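Local atomic coordinates of elongation factor G (Thermus thermophilus, PDB entry 2DY1), a protein that binds GTP and magnesium and probably acts as a GTPase that serves the elongation stage of protein synthesis. Residues Gly167-Leu172 with Val250-Gly255. Numbering follows the deposited sequence.
Sequences GKWVGL and VALASG. With GTP (guanosine-5'-triphosphate), chain C.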
ATOM      1  N   GLY A 167      29.326  12.121 -28.088  1.00 32.14           N
ATOM      2  CA  GLY A 167      28.842  12.336 -26.733  1.00 32.36           C
ATOM      3  C   GLY A 167      27.333  12.378 -26.549  1.00 31.50           C
ATOM      4  O   GLY A 167      26.854  12.400 -25.418  1.00 33.92           O
ATOM      5  N   LYS A 168      26.583  12.381 -27.648  1.00 22.49           N
ATOM      6  CA  LYS A 168      25.133  12.429 -27.576  1.00 23.41           C
ATOM      7  C   LYS A 168      24.529  11.038 -27.756  1.00 15.17           C
ATOM      8  O   LYS A 168      24.894  10.317 -28.690  1.00 13.64           O
ATOM      9  CB  LYS A 168      24.604  13.354 -28.669  1.00 23.29           C
ATOM     10  CG  LYS A 168      23.087  13.439 -28.755  1.00 25.24           C
ATOM     11  CD  LYS A 168      22.679  14.316 -29.920  1.00 35.52           C
ATOM     12  CE  LYS A 168      21.173  14.433 -30.052  1.00 42.81           C
ATOM     13  NZ  LYS A 168      20.811  15.155 -31.306  1.00 48.82           N
ATOM     14  N   TRP A 169      23.612  10.664 -26.868  1.00 17.68           N
ATOM     15  CA  TRP A 169      22.953   9.351 -26.973  1.00 13.53           C
ATOM     16  C   TRP A 169      21.943   9.437 -28.111  1.00 15.32           C
ATOM     17  O   TRP A 169      21.023  10.257 -28.065  1.00 15.01           O
ATOM     18  CB  TRP A 169      22.236   9.023 -25.672  1.00 14.11           C
ATOM     19  CG  TRP A 169      21.423   7.764 -25.751  1.00 11.14           C
ATOM     20  CD1 TRP A 169      21.825   6.556 -26.268  1.00 15.36           C
ATOM     21  CD2 TRP A 169      20.097   7.575 -25.261  1.00 14.42           C
ATOM     22  NE1 TRP A 169      20.824   5.624 -26.122  1.00 14.35           N
ATOM     23  CE2 TRP A 169      19.752   6.222 -25.507  1.00 12.30           C
ATOM     24  CE3 TRP A 169      19.162   8.415 -24.637  1.00 15.28           C
ATOM     25  CZ2 TRP A 169      18.515   5.687 -25.147  1.00 14.18           C
ATOM     26  CZ3 TRP A 169      17.922   7.881 -24.283  1.00 16.05           C
ATOM     27  CH2 TRP A 169      17.616   6.527 -24.541  1.00 13.59           C
ATOM     28  N   VAL A 170      22.111   8.592 -29.122  1.00 12.01           N
ATOM     29  CA  VAL A 170      21.242   8.601 -30.298  1.00 10.44           C
ATOM     30  C   VAL A 170      20.610   7.270 -30.639  1.00 12.29           C
ATOM     31  O   VAL A 170      19.779   7.203 -31.542  1.00 14.59           O
ATOM     32  CB  VAL A 170      22.004   9.060 -31.575  1.00 12.76           C
ATOM     33  CG1 VAL A 170      22.569  10.456 -31.363  1.00 19.51           C
ATOM     34  CG2 VAL A 170      23.138   8.068 -31.917  1.00 13.91           C
ATOM     35  N   GLY A 171      20.984   6.209 -29.932  1.00 11.91           N
ATOM     36  CA  GLY A 171      20.421   4.929 -30.296  1.00 13.11           C
ATOM     37  C   GLY A 171      20.845   3.741 -29.469  1.00  9.83           C
ATOM     38  O   GLY A 171      21.291   3.867 -28.327  1.00 12.79           O
ATOM     39  N   LEU A 172      20.717   2.574 -30.096  1.00 10.68           N
ATOM     40  CA  LEU A 172      20.988   1.310 -29.443  1.00 12.03           C
ATOM     41  C   LEU A 172      21.922   0.408 -30.211  1.00  9.75           C
ATOM     42  O   LEU A 172      21.938   0.412 -31.445  1.00 14.53           O
ATOM     43  CB  LEU A 172      19.680   0.506 -29.301  1.00 15.99           C
ATOM     44  CG  LEU A 172      18.457   1.116 -28.628  1.00 22.54           C
ATOM     45  CD1 LEU A 172      17.343   0.080 -28.568  1.00 24.67           C
ATOM     46  CD2 LEU A 172      18.849   1.566 -27.229  1.00 23.66           C
ATOM     47  N   VAL A 250      18.053  -6.436 -19.569  1.00  9.90           N
ATOM     48  CA  VAL A 250      18.137  -4.994 -19.356  1.00 10.03           C
ATOM     49  C   VAL A 250      18.088  -4.325 -20.726  1.00 12.42           C
ATOM     50  O   VAL A 250      18.961  -4.533 -21.581  1.00 12.35           O
ATOM     51  CB  VAL A 250      19.459  -4.593 -18.655  1.00  8.88           C
ATOM     52  CG1 VAL A 250      19.499  -3.070 -18.427  1.00 10.42           C
ATOM     53  CG2 VAL A 250      19.590  -5.315 -17.332  1.00 13.29           C
ATOM     54  N   ALA A 251      17.052  -3.523 -20.932  1.00  9.94           N
ATOM     55  CA  ALA A 251      16.846  -2.816 -22.179  1.00 10.74           C
ATOM     56  C   ALA A 251      17.034  -1.319 -21.945  1.00  9.16           C
ATOM     57  O   ALA A 251      17.001  -0.845 -20.813  1.00 12.42           O
ATOM     58  CB  ALA A 251      15.430  -3.083 -22.704  1.00 13.29           C
ATOM     59  N   LEU A 252      17.249  -0.607 -23.038  1.00 10.12           N
ATOM     60  CA  LEU A 252      17.427   0.835 -22.993  1.00  8.78           C
ATOM     61  C   LEU A 252      16.350   1.470 -23.860  1.00 10.01           C
ATOM     62  O   LEU A 252      16.232   1.140 -25.047  1.00 11.41           O
ATOM     63  CB  LEU A 252      18.828   1.157 -23.547  1.00 14.31           C
ATOM     64  CG  LEU A 252      19.444   2.546 -23.613  1.00 25.05           C
ATOM     65  CD1 LEU A 252      19.458   3.228 -22.250  1.00 14.83           C
ATOM     66  CD2 LEU A 252      20.878   2.358 -24.132  1.00 19.80           C
ATOM     67  N   ALA A 253      15.560   2.384 -23.288  1.00  9.92           N
ATOM     68  CA  ALA A 253      14.523   3.054 -24.076  1.00  9.22           C
ATOM     69  C   ALA A 253      14.109   4.335 -23.372  1.00  8.70           C
ATOM     70  O   ALA A 253      14.201   4.434 -22.153  1.00 12.33           O
ATOM     71  CB  ALA A 253      13.290   2.137 -24.258  1.00 10.41           C
ATOM     72  N   SER A 254      13.664   5.312 -24.156  1.00 11.07           N
ATOM     73  CA  SER A 254      13.207   6.582 -23.601  1.00 10.88           C
ATOM     74  C   SER A 254      11.979   7.032 -24.385  1.00  9.97           C
ATOM     75  O   SER A 254      12.013   7.122 -25.606  1.00 11.16           O
ATOM     76  CB  SER A 254      14.278   7.659 -23.727  1.00 13.74           C
ATOM     77  OG  SER A 254      13.703   8.941 -23.509  1.00 13.60           O
ATOM     78  N   GLY A 255      10.883   7.301 -23.678  1.00 11.89           N
ATOM     79  CA  GLY A 255       9.707   7.768 -24.391  1.00 13.54           C
ATOM     80  C   GLY A 255       9.836   9.246 -24.729  1.00 13.70           C
ATOM     81  O   GLY A 255       9.195   9.732 -25.647  1.00 17.83           O
TER
HETATM   82  PG  GTP C 700       5.346   8.335 -11.536  1.00 10.86           P
HETATM   83  O1G GTP C 700       5.111   9.666 -10.668  1.00 13.18           O
HETATM   84  O2G GTP C 700       3.965   7.910 -12.233  1.00 10.80           O
HETATM   85  O3G GTP C 700       5.943   7.230 -10.752  1.00 14.90           O
HETATM   86  O3B GTP C 700       6.337   8.859 -12.694  1.00  9.77           O
HETATM   87  PB  GTP C 700       6.636   8.083 -14.066  1.00 11.27           P
HETATM   88  O1B GTP C 700       7.587   6.980 -13.790  1.00 11.91           O
HETATM   89  O2B GTP C 700       5.358   7.738 -14.734  1.00  8.00           O
HETATM   90  O3A GTP C 700       7.474   9.182 -14.880  1.00 13.85           O
HETATM   91  PA  GTP C 700       6.831  10.208 -15.932  1.00 14.91           P
HETATM   92  O1A GTP C 700       6.564   9.493 -17.200  1.00 14.79           O
HETATM   93  O2A GTP C 700       5.716  10.929 -15.275  1.00 15.16           O
HETATM   94  O5' GTP C 700       8.039  11.231 -16.205  1.00 13.65           O
HETATM   95  C5' GTP C 700       8.381  12.173 -15.187  1.00 14.65           C
HETATM   96  C4' GTP C 700       9.272  13.268 -15.770  1.00 19.65           C
HETATM   97  O4' GTP C 700      10.367  12.601 -16.419  1.00 15.10           O
HETATM   98  C3' GTP C 700       8.517  14.027 -16.864  1.00 20.18           C
HETATM   99  O3' GTP C 700       8.992  15.375 -16.910  1.00 24.77           O
HETATM  100  C2' GTP C 700       8.922  13.279 -18.133  1.00 19.94           C
HETATM  101  O2' GTP C 700       8.873  14.175 -19.247  1.00 21.94           O
HETATM  102  C1' GTP C 700      10.387  13.011 -17.795  1.00 11.76           C
HETATM  103  N9  GTP C 700      10.982  11.931 -18.614  1.00 14.53           N
HETATM  104  C8  GTP C 700      10.498  10.698 -18.758  1.00 13.98           C
HETATM  105  N7  GTP C 700      11.360   9.957 -19.450  1.00 14.05           N
HETATM  106  C5  GTP C 700      12.403  10.724 -19.758  1.00 13.10           C
HETATM  107  C6  GTP C 700      13.585  10.502 -20.456  1.00 18.90           C
HETATM  108  O6  GTP C 700      13.873   9.393 -20.905  1.00 16.27           O
HETATM  109  N1  GTP C 700      14.480  11.568 -20.613  1.00 16.72           N
HETATM  110  C2  GTP C 700      14.176  12.822 -20.068  1.00 20.68           C
HETATM  111  N2  GTP C 700      15.024  13.836 -20.212  1.00 19.77           N
HETATM  112  N3  GTP C 700      13.028  12.996 -19.396  1.00 17.96           N
HETATM  113  C4  GTP C 700      12.158  11.989 -19.235  1.00 16.38           C
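The guanine-binding end of the G domain's nucleotide pocket is backed here by W169 and L172 of strand 168-174, which pack against L252 and S254 where strand 248-252 runs out into the loop that receives the base. It is a worked example of second-shell apolar side chains packed behind a base-binding residue, consistent with a part in positioning it. S254 is the first-shell residue: its OG, anti to the backbone N (chi1 165°), donates a hydrogen bond of 2.6 Å to O6 of GTP, while the backbone N atoms of R257 and, more weakly, E256 also bond to that hydroxyl. Behind it stands the indole of W169, whose CH2 lies 3.6 Å from CB of S254, an approach at the ring edge and near its plane. The neighbouring CZ2 of W169 meets CG of L252 obliquely, also at 3.6 Å. At the pyrrole end, NE1 of W169 makes a weak bond of 2.9 Å to O of G171 in its own strand, bent to 129° at the hydrogen; V170 and G171 form a classic beta bulge opposite L163. L172 completes the cluster, its CD2 coming to 3.4 Å from O of L252 and 3.7 Å from CB of L252. Strand 156-165 lies between the two strands in the sheet, and its P162 touches both W169 and L252. The indole also reaches D137, which like E256 bonds GTP. An alanine in place of W169 would probably open a gap beside CG of L252 and CB of S254 and leave O of G171 without its weak bond. The two segments share no hydrogen bond and meet mainly through apolar side-chain atoms, so the fit rests largely on shape, and their polar contact with the base comes from S254.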